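Local atomic coordinates of TssK (Serratia sp. FS14, PDB entry 5Y0E), a protein that probably acts as a trimeric baseplate subunit of the bacterial type VI secretion system, linking the baseplate to the membrane complex. Residues A[87-95]-A[171-180]; A[342-353]-A[433-444]. All coordinates share one frame; numbering follows the deposited sequence.

Contact 1: residues A[87-95]-A[171-180]; sequences LAIADNKTG and VLEKRGDNSL
Lys174 reaches across to the 87-95 loop from the end of strand 163-174, where a beta hairpin turns back into strand 180-182. Its ammonium group is gripped twice: Lys174 NZ donates to Ile89 O at 3.0 Å and forms a salt bridge with Asp91 OD1 at 2.8 Å, meeting the carboxylate from above its plane. A fully extended chain, with CG trans to the backbone N (chi1 -174°), carries NZ that far. Next to this polar group, the buried Ile89 side chain closes the apolar part of the contact. Ile89 CG1 meets Val171 CG2 tip to tip at 4.2 Å, while Ile89 CB packs on Leu180 CD2 at 3.9 Å; Leu155 of strand 142-155 also touches Ile89. At the other end of the loop, Gly95 N makes a weak hydrogen bond to Val171 O as the chain enters strand 96-103. Further out, a classic beta bulge at Leu172 and Glu173 sets both residues opposite Arg181 of the returning strand, and a type I turn from Arg175 to Asn178 joins the hairpin arms. There Asp177 OD1 accepts Ser179 N at 3.0 Å, an Asx turn, on its anti side, and also Ser179 OG at 2.9 Å on its syn side.

Contact 2: residues A[342-353]-A[433-444]; sequences DFGFVLAVRADV and PGLDMEFWAIRS
Phe345 and Phe439 meet near the middle of an antiparallel strand pair, 343-350 with 436-443, inside a larger antiparallel sheet. Gly344-Ile442, Val346-Trp440, Ala348-Glu438 and Arg350-Asp436 are its hydrogen-bonded pairs; the two phenylalanines are diagonal neighbours. Phe345 CD1 lies 3.8 Å from Phe439 CE2, and Ala441 CB fits beside Phe345 CE1 at 3.5 Å. Leu347 comes up to the edge of the Phe439 ring, close to its plane, and places CD2 3.4 Å from Phe439 CD1. Farther along this face Val349 CG2 runs alongside Met437 CG, 4.0 Å away. Phe424 meets both phenylalanine rings, edge-to-face in the case of Phe439, and Phe362 of helix 355-365 touches Leu347, Val349 and Met437. Where the strands end, Arg443 CG lies above the rim of one Phe343 face, and the bend at chi3 (-61°) brings a guanidinium face against CZ, the planes 59° apart. Beside it, Asp342 O accepts both Ser444 N and Ser444 OG. At the opposite end Arg350, salt-bridged to Asp352, makes a weak hydrogen bond from NH2 to Gly434 O, and Asp352 N donates to Pro433 O at 2.6 Å.

The other face carries Val346, Trp440 and Ile442 with the acidic Glu438. Trp440 NE1 donates to Glu438 OE1 at 3.1 Å, almost straight (177°) and in the indole plane, while His400 NE2 bonds OE2. With both oxygens of this buried carboxylate engaged, the pairing probably stabilises its charged form and fixes the rotation of the indole.

Overall arrangement
The two contacts follow one another along the chain and do not touch: their centres are 45 Å apart and their nearest atoms about 17 Å. They share no secondary-structure element. Contact 1 ties a loop to a hairpin at the margin of a mixed sheet, beside its outermost strand 180-182, whereas contact 2 joins two neighbouring strands well inside an eight-stranded antiparallel sheet. Only three of eleven touching residues are buried in contact 1 (Ile89, Val171, Leu180), against half in contact 2. A lysine-centred polar grip marks the first; repeated backbone bonds and aromatic packing dominate the second. Contact 2 also lies within reach of a second subunit, around Arg350, Asp352 and Asp436; contact 1 is touched by no other chain of the assembly.

Contact 1: residues A[87-95]-A[171-180]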
loop_
_atom_site.group_PDB
_atom_site.type_symbol
_atom_site.label_atom_id
_atom_site.label_comp_id
_atom_site.label_asym_id
_atom_site.label_seq_id
_atom_site.Cartn_x
_atom_site.Cartn_y
_atom_site.Cartn_z
ATOM N N LEU A 87 20.533 24.746 -21.124
ATOM C CA LEU A 87 20.554 25.962 -20.387
ATOM C C LEU A 87 21.887 26.274 -19.802
ATOM O O LEU A 87 22.394 25.549 -18.981
ATOM C CB LEU A 87 19.532 25.888 -19.287
ATOM C CG LEU A 87 19.391 27.085 -18.395
ATOM C CD1 LEU A 87 18.689 28.182 -19.132
ATOM C CD2 LEU A 87 18.574 26.680 -17.200
ATOM N N ALA A 88 22.465 27.361 -20.270
ATOM C CA ALA A 88 23.722 27.844 -19.731
ATOM C C ALA A 88 23.470 28.539 -18.410
ATOM O O ALA A 88 22.523 29.312 -18.268
ATOM C CB ALA A 88 24.387 28.808 -20.706
ATOM N N ILE A 89 24.298 28.206 -17.448
ATOM C CA ILE A 89 24.189 28.775 -16.136
ATOM C C ILE A 89 25.239 29.846 -16.034
ATOM O O ILE A 89 26.386 29.634 -16.335
ATOM C CB ILE A 89 24.392 27.713 -15.061
ATOM C CG1 ILE A 89 23.252 26.722 -15.092
ATOM C CG2 ILE A 89 24.389 28.345 -13.700
ATOM C CD1 ILE A 89 21.915 27.364 -14.848
ATOM N N ALA A 90 24.813 31.027 -15.646
ATOM C CA ALA A 90 25.715 32.142 -15.547
ATOM C C ALA A 90 26.689 31.946 -14.425
ATOM O O ALA A 90 26.503 31.112 -13.577
ATOM C CB ALA A 90 24.943 33.418 -15.348
ATOM N N ASP A 91 27.707 32.784 -14.378
ATOM C CA ASP A 91 28.740 32.673 -13.363
ATOM C C ASP A 91 28.267 32.829 -11.914
ATOM O O ASP A 91 28.857 32.255 -11.004
ATOM C CB ASP A 91 29.865 33.649 -13.667
ATOM C CG ASP A 91 30.656 33.266 -14.901
ATOM O OD1 ASP A 91 31.026 32.097 -15.038
ATOM O OD2 ASP A 91 30.927 34.145 -15.737
ATOM N N ASN A 92 27.209 33.601 -11.705
ATOM C CA ASN A 92 26.789 33.986 -10.384
ATOM C C ASN A 92 25.662 33.154 -9.810
ATOM O O ASN A 92 25.467 33.142 -8.609
ATOM C CB ASN A 92 26.379 35.465 -10.388
ATOM C CG ASN A 92 27.563 36.415 -10.540
ATOM O OD1 ASN A 92 28.698 36.055 -10.230
ATOM N ND2 ASN A 92 27.296 37.635 -10.986
ATOM N N LYS A 93 24.914 32.448 -10.643
ATOM C CA LYS A 93 23.793 31.701 -10.118
ATOM C C LYS A 93 24.344 30.619 -9.254
ATOM O O LYS A 93 25.304 29.962 -9.610
ATOM C CB LYS A 93 22.913 31.134 -11.228
ATOM C CG LYS A 93 22.300 32.193 -12.118
ATOM C CD LYS A 93 21.351 33.077 -11.341
ATOM C CE LYS A 93 20.670 34.099 -12.229
ATOM N NZ LYS A 93 19.757 34.980 -11.450
ATOM N N THR A 94 23.781 30.483 -8.071
ATOM C CA THR A 94 24.221 29.463 -7.152
ATOM C C THR A 94 23.020 29.188 -6.296
ATOM O O THR A 94 22.310 30.091 -5.915
ATOM C CB THR A 94 25.444 29.928 -6.337
ATOM O OG1 THR A 94 26.618 29.811 -7.139
ATOM C CG2 THR A 94 25.646 29.082 -5.127
ATOM N N GLY A 95 22.753 27.929 -6.032
ATOM C CA GLY A 95 21.604 27.607 -5.239
ATOM C C GLY A 95 20.348 28.038 -5.942
ATOM O O GLY A 95 19.464 28.591 -5.340
ATOM N N VAL A 171 21.258 23.834 -9.004
ATOM C CA VAL A 171 22.679 24.133 -9.114
ATOM C C VAL A 171 23.156 24.686 -7.783
ATOM O O VAL A 171 22.616 25.673 -7.283
ATOM C CB VAL A 171 22.968 25.123 -10.249
ATOM C CG1 VAL A 171 24.460 25.288 -10.384
ATOM C CG2 VAL A 171 22.386 24.640 -11.556
ATOM N N LEU A 172 24.154 24.042 -7.200
ATOM C CA LEU A 172 24.719 24.524 -5.951
ATOM C C LEU A 172 25.919 25.426 -6.179
ATOM O O LEU A 172 26.052 26.461 -5.523
ATOM C CB LEU A 172 25.141 23.354 -5.072
ATOM C CG LEU A 172 24.022 22.526 -4.467
ATOM C CD1 LEU A 172 24.617 21.372 -3.698
ATOM C CD2 LEU A 172 23.137 23.388 -3.592
ATOM N N GLU A 173 26.786 25.049 -7.106
ATOM C CA GLU A 173 28.058 25.717 -7.290
ATOM C C GLU A 173 28.487 25.557 -8.740
ATOM O O GLU A 173 28.302 24.491 -9.336
ATOM C CB GLU A 173 29.105 25.139 -6.330
ATOM C CG GLU A 173 30.541 25.253 -6.797
ATOM C CD GLU A 173 31.527 24.705 -5.785
ATOM O OE1 GLU A 173 31.549 25.192 -4.635
ATOM O OE2 GLU A 173 32.281 23.782 -6.135
ATOM N N LYS A 174 29.032 26.628 -9.308
ATOM C CA LYS A 174 29.668 26.580 -10.615
ATOM C C LYS A 174 31.162 26.673 -10.377
ATOM O O LYS A 174 31.675 27.743 -10.052
ATOM C CB LYS A 174 29.178 27.704 -11.514
ATOM C CG LYS A 174 29.698 27.621 -12.933
ATOM C CD LYS A 174 29.263 28.839 -13.712
ATOM C CE LYS A 174 29.810 28.827 -15.119
ATOM N NZ LYS A 174 29.355 30.023 -15.880
ATOM N N ARG A 175 31.853 25.555 -10.538
ATOM C CA ARG A 175 33.257 25.481 -10.200
ATOM C C ARG A 175 34.079 26.417 -11.072
ATOM O O ARG A 175 33.588 27.035 -12.016
ATOM C CB ARG A 175 33.762 24.052 -10.348
ATOM C CG ARG A 175 33.055 23.084 -9.444
ATOM C CD ARG A 175 33.786 21.770 -9.382
ATOM N NE ARG A 175 33.165 20.867 -8.419
ATOM C CZ ARG A 175 32.310 19.907 -8.752
ATOM N NH1 ARG A 175 31.992 19.728 -10.025
ATOM N NH2 ARG A 175 31.781 19.124 -7.818
ATOM N N GLY A 176 35.362 26.517 -10.731
ATOM C CA GLY A 176 36.238 27.396 -11.478
ATOM C C GLY A 176 36.331 27.018 -12.939
ATOM O O GLY A 176 36.384 27.886 -13.809
ATOM N N ASP A 177 36.347 25.721 -13.230
ATOM C CA ASP A 177 36.424 25.229 -14.594
ATOM C C ASP A 177 35.087 25.243 -15.304
ATOM O O ASP A 177 34.917 24.475 -16.255
ATOM C CB ASP A 177 36.995 23.812 -14.614
ATOM C CG ASP A 177 36.248 22.872 -13.694
ATOM O OD1 ASP A 177 35.043 23.081 -13.468
ATOM O OD2 ASP A 177 36.862 21.913 -13.184
ATOM N N ASN A 178 34.134 26.056 -14.851
ATOM C CA ASN A 178 32.806 26.209 -15.432
ATOM C C ASN A 178 31.930 24.960 -15.314
ATOM O O ASN A 178 30.773 25.005 -15.722
ATOM C CB ASN A 178 32.872 26.639 -16.903
ATOM C CG ASN A 178 33.066 28.117 -17.053
ATOM O OD1 ASN A 178 33.269 28.827 -16.071
ATOM N ND2 ASN A 178 33.016 28.599 -18.285
ATOM N N SER A 179 32.428 23.859 -14.766
ATOM C CA SER A 179 31.563 22.726 -14.499
ATOM C C SER A 179 30.613 23.050 -13.357
ATOM O O SER A 179 30.859 23.940 -12.542
ATOM C CB SER A 179 32.379 21.494 -14.145
ATOM O OG SER A 179 32.684 21.501 -12.769
ATOM N N LEU A 180 29.517 22.308 -13.303
ATOM C CA LEU A 180 28.480 22.524 -12.309
ATOM C C LEU A 180 28.384 21.338 -11.372
ATOM O O LEU A 180 28.503 20.192 -11.800
ATOM C CB LEU A 180 27.133 22.750 -12.963
ATOM C CG LEU A 180 27.027 23.824 -14.046
ATOM C CD1 LEU A 180 25.838 23.525 -14.908
ATOM C CD2 LEU A 180 26.912 25.192 -13.447
#

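Contact 2: residues A[342-353]-A[433-444]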
loop_
_atom_site.group_PDB
_atom_site.type_symbol
_atom_site.label_atom_id
_atom_site.label_comp_id
_atom_site.label_asym_id
_atom_site.label_seq_id
_atom_site.Cartn_x
_atom_site.Cartn_y
_atom_site.Cartn_z
ATOM N N ASP A 342 36.595 4.904 5.625
ATOM C CA ASP A 342 36.170 5.492 6.888
ATOM C C ASP A 342 35.617 4.497 7.898
ATOM O O ASP A 342 35.387 4.835 9.043
ATOM C CB ASP A 342 35.084 6.519 6.629
ATOM C CG ASP A 342 35.558 7.644 5.783
ATOM O OD1 ASP A 342 36.775 7.775 5.645
ATOM O OD2 ASP A 342 34.729 8.398 5.261
ATOM N N PHE A 343 35.409 3.265 7.472
ATOM C CA PHE A 343 34.812 2.291 8.344
ATOM C C PHE A 343 35.598 1.039 8.584
ATOM O O PHE A 343 36.345 0.603 7.755
ATOM C CB PHE A 343 33.483 1.846 7.747
ATOM C CG PHE A 343 32.414 2.876 7.814
ATOM C CD1 PHE A 343 32.346 3.869 6.880
ATOM C CD2 PHE A 343 31.490 2.846 8.808
ATOM C CE1 PHE A 343 31.375 4.825 6.939
ATOM C CE2 PHE A 343 30.519 3.791 8.879
ATOM C CZ PHE A 343 30.458 4.785 7.938
ATOM N N GLY A 344 35.403 0.471 9.757
ATOM C CA GLY A 344 35.977 -0.810 10.086
ATOM C C GLY A 344 34.971 -1.863 9.656
ATOM O O GLY A 344 33.836 -1.578 9.333
ATOM N N PHE A 345 35.359 -3.117 9.686
ATOM C CA PHE A 345 34.420 -4.123 9.232
ATOM C C PHE A 345 34.525 -5.362 10.101
ATOM O O PHE A 345 35.628 -5.839 10.373
ATOM C CB PHE A 345 34.673 -4.442 7.765
ATOM C CG PHE A 345 34.333 -3.309 6.855
ATOM C CD1 PHE A 345 33.051 -3.165 6.363
ATOM C CD2 PHE A 345 35.279 -2.369 6.512
ATOM C CE1 PHE A 345 32.725 -2.113 5.531
ATOM C CE2 PHE A 345 34.953 -1.314 5.683
ATOM C CZ PHE A 345 33.675 -1.185 5.193
ATOM N N VAL A 346 33.375 -5.865 10.552
ATOM C CA VAL A 346 33.322 -6.970 11.500
ATOM C C VAL A 346 32.280 -7.983 11.049
ATOM O O VAL A 346 31.203 -7.622 10.568
ATOM C CB VAL A 346 32.999 -6.498 12.933
ATOM C CG1 VAL A 346 33.088 -7.645 13.880
ATOM C CG2 VAL A 346 33.937 -5.430 13.379
ATOM N N LEU A 347 32.557 -9.232 11.329
ATOM C CA LEU A 347 31.661 -10.311 11.038
ATOM C C LEU A 347 31.214 -10.948 12.339
ATOM O O LEU A 347 32.014 -11.452 13.054
ATOM C CB LEU A 347 32.404 -11.353 10.256
ATOM C CG LEU A 347 32.207 -11.365 8.776
ATOM C CD1 LEU A 347 32.908 -12.587 8.279
ATOM C CD2 LEU A 347 30.736 -11.453 8.479
ATOM N N ALA A 348 29.936 -10.919 12.644
ATOM C CA ALA A 348 29.436 -11.524 13.849
ATOM C C ALA A 348 29.030 -12.882 13.393
ATOM O O ALA A 348 28.233 -12.996 12.524
ATOM C CB ALA A 348 28.246 -10.755 14.355
ATOM N N VAL A 349 29.572 -13.914 14.008
ATOM C CA VAL A 349 29.332 -15.270 13.576
ATOM C C VAL A 349 28.968 -16.236 14.684
ATOM O O VAL A 349 29.471 -16.136 15.760
ATOM C CB VAL A 349 30.619 -15.757 12.892
ATOM C CG1 VAL A 349 30.509 -17.145 12.317
ATOM C CG2 VAL A 349 31.041 -14.788 11.823
ATOM N N ARG A 350 28.049 -17.146 14.411
ATOM C CA ARG A 350 27.662 -18.200 15.330
ATOM C C ARG A 350 27.339 -19.401 14.483
ATOM O O ARG A 350 26.835 -19.258 13.407
ATOM C CB ARG A 350 26.467 -17.825 16.185
ATOM C CG ARG A 350 25.234 -18.636 15.876
ATOM C CD ARG A 350 24.434 -18.993 17.097
ATOM N NE ARG A 350 24.320 -20.427 17.287
ATOM C CZ ARG A 350 24.074 -21.300 16.338
ATOM N NH1 ARG A 350 23.999 -22.566 16.619
ATOM N NH2 ARG A 350 23.911 -20.912 15.113
ATOM N N ALA A 351 27.659 -20.585 14.951
ATOM C CA ALA A 351 27.379 -21.785 14.204
ATOM C C ALA A 351 27.295 -22.959 15.130
ATOM O O ALA A 351 27.675 -22.871 16.258
ATOM C CB ALA A 351 28.454 -22.027 13.176
ATOM N N ASP A 352 26.808 -24.080 14.640
ATOM C CA ASP A 352 26.701 -25.243 15.481
ATOM C C ASP A 352 27.907 -26.138 15.390
ATOM O O ASP A 352 27.798 -27.304 15.141
ATOM C CB ASP A 352 25.440 -26.007 15.167
ATOM C CG ASP A 352 24.275 -25.532 15.960
ATOM O OD1 ASP A 352 24.366 -25.554 17.170
ATOM O OD2 ASP A 352 23.260 -25.126 15.404
ATOM N N VAL A 353 29.068 -25.566 15.594
ATOM C CA VAL A 353 30.302 -26.336 15.587
ATOM C C VAL A 353 30.996 -26.155 16.927
ATOM O O VAL A 353 30.514 -25.422 17.786
ATOM C CB VAL A 353 31.206 -25.905 14.426
ATOM C CG1 VAL A 353 30.393 -25.809 13.166
ATOM C CG2 VAL A 353 31.846 -24.582 14.732
ATOM N N PRO A 433 26.980 -26.156 10.169
ATOM C CA PRO A 433 25.559 -26.207 10.487
ATOM C C PRO A 433 25.141 -25.057 11.375
ATOM O O PRO A 433 25.833 -24.691 12.325
ATOM C CB PRO A 433 25.410 -27.547 11.214
ATOM C CG PRO A 433 26.765 -27.885 11.660
ATOM C CD PRO A 433 27.681 -27.360 10.623
ATOM N N GLY A 434 23.975 -24.511 11.077
ATOM C CA GLY A 434 23.395 -23.490 11.914
ATOM C C GLY A 434 23.950 -22.105 11.716
ATOM O O GLY A 434 23.562 -21.200 12.451
ATOM N N LEU A 435 24.820 -21.913 10.736
ATOM C CA LEU A 435 25.503 -20.649 10.563
ATOM C C LEU A 435 24.540 -19.480 10.595
ATOM O O LEU A 435 23.472 -19.524 9.991
ATOM C CB LEU A 435 26.258 -20.654 9.250
ATOM C CG LEU A 435 27.069 -19.385 9.056
ATOM C CD1 LEU A 435 28.197 -19.402 10.042
ATOM C CD2 LEU A 435 27.595 -19.317 7.661
ATOM N N ASP A 436 24.903 -18.454 11.347
ATOM C CA ASP A 436 24.230 -17.170 11.293
ATOM C C ASP A 436 25.309 -16.107 11.308
ATOM O O ASP A 436 26.271 -16.215 12.068
ATOM C CB ASP A 436 23.268 -16.966 12.466
ATOM C CG ASP A 436 22.591 -15.606 12.431
ATOM O OD1 ASP A 436 21.915 -15.303 11.431
ATOM O OD2 ASP A 436 22.740 -14.822 13.392
ATOM N N MET A 437 25.172 -15.102 10.453
ATOM C CA MET A 437 26.198 -14.085 10.358
ATOM C C MET A 437 25.569 -12.712 10.304
ATOM O O MET A 437 24.415 -12.545 9.915
ATOM C CB MET A 437 27.095 -14.278 9.155
ATOM C CG MET A 437 27.989 -15.472 9.292
ATOM S SD MET A 437 29.128 -15.683 7.928
ATOM C CE MET A 437 28.090 -15.230 6.570
ATOM N N GLU A 438 26.338 -11.742 10.754
ATOM C CA GLU A 438 26.021 -10.340 10.608
ATOM C C GLU A 438 27.283 -9.650 10.134
ATOM O O GLU A 438 28.389 -10.019 10.530
ATOM C CB GLU A 438 25.528 -9.725 11.917
ATOM C CG GLU A 438 24.291 -10.368 12.454
ATOM C CD GLU A 438 23.740 -9.680 13.680
ATOM O OE1 GLU A 438 24.368 -8.735 14.169
ATOM O OE2 GLU A 438 22.676 -10.087 14.168
ATOM N N PHE A 439 27.117 -8.672 9.263
ATOM C CA PHE A 439 28.228 -7.941 8.689
ATOM C C PHE A 439 28.023 -6.479 9.013
ATOM O O PHE A 439 27.014 -5.886 8.628
ATOM C CB PHE A 439 28.304 -8.166 7.185
ATOM C CG PHE A 439 29.579 -7.728 6.588
ATOM C CD1 PHE A 439 30.705 -8.484 6.733
ATOM C CD2 PHE A 439 29.659 -6.555 5.882
ATOM C CE1 PHE A 439 31.888 -8.083 6.188
ATOM C CE2 PHE A 439 30.850 -6.147 5.329
ATOM C CZ PHE A 439 31.962 -6.916 5.481
ATOM N N TRP A 440 28.961 -5.907 9.736
ATOM C CA TRP A 440 28.839 -4.538 10.183
ATOM C C TRP A 440 30.016 -3.703 9.715
ATOM O O TRP A 440 31.137 -4.194 9.586
ATOM C CB TRP A 440 28.760 -4.477 11.693
ATOM C CG TRP A 440 27.482 -4.947 12.261
ATOM C CD1 TRP A 440 27.163 -6.213 12.612
ATOM C CD2 TRP A 440 26.353 -4.144 12.581
ATOM N NE1 TRP A 440 25.899 -6.253 13.123
ATOM C CE2 TRP A 440 25.384 -4.991 13.122
ATOM C CE3 TRP A 440 26.068 -2.786 12.460
ATOM C CZ2 TRP A 440 24.162 -4.536 13.539
ATOM C CZ3 TRP A 440 24.852 -2.335 12.877
ATOM C CH2 TRP A 440 23.911 -3.205 13.406
ATOM N N ALA A 441 29.745 -2.428 9.486
ATOM C CA ALA A 441 30.764 -1.432 9.209
ATOM C C ALA A 441 30.728 -0.408 10.325
ATOM O O ALA A 441 29.647 0.047 10.702
ATOM C CB ALA A 441 30.526 -0.771 7.861
ATOM N N ILE A 442 31.899 -0.059 10.862
ATOM C CA ILE A 442 31.998 0.765 12.061
ATOM C C ILE A 442 32.859 1.980 11.771
ATOM O O ILE A 442 34.039 1.844 11.440
ATOM C CB ILE A 442 32.571 -0.020 13.242
ATOM C CG1 ILE A 442 31.764 -1.294 13.437
ATOM C CG2 ILE A 442 32.523 0.807 14.488
ATOM C CD1 ILE A 442 32.099 -2.056 14.677
ATOM N N ARG A 443 32.280 3.161 11.927
ATOM C CA ARG A 443 32.981 4.387 11.599
ATOM C C ARG A 443 34.185 4.584 12.512
ATOM O O ARG A 443 34.152 4.254 13.699
ATOM C CB ARG A 443 32.024 5.565 11.721
ATOM C CG ARG A 443 32.463 6.783 10.958
ATOM C CD ARG A 443 31.558 7.984 11.213
ATOM N NE ARG A 443 30.174 7.760 10.801
ATOM C CZ ARG A 443 29.744 7.830 9.547
ATOM N NH1 ARG A 443 30.593 8.108 8.574
ATOM N NH2 ARG A 443 28.467 7.618 9.262
ATOM N N SER A 444 35.256 5.136 11.954
ATOM C CA SER A 444 36.481 5.344 12.724
ATOM C C SER A 444 36.617 6.770 13.219
ATOM O O SER A 444 37.386 7.036 14.138
ATOM C CB SER A 444 37.694 4.978 11.884
ATOM O OG SER A 444 37.430 3.825 11.112
#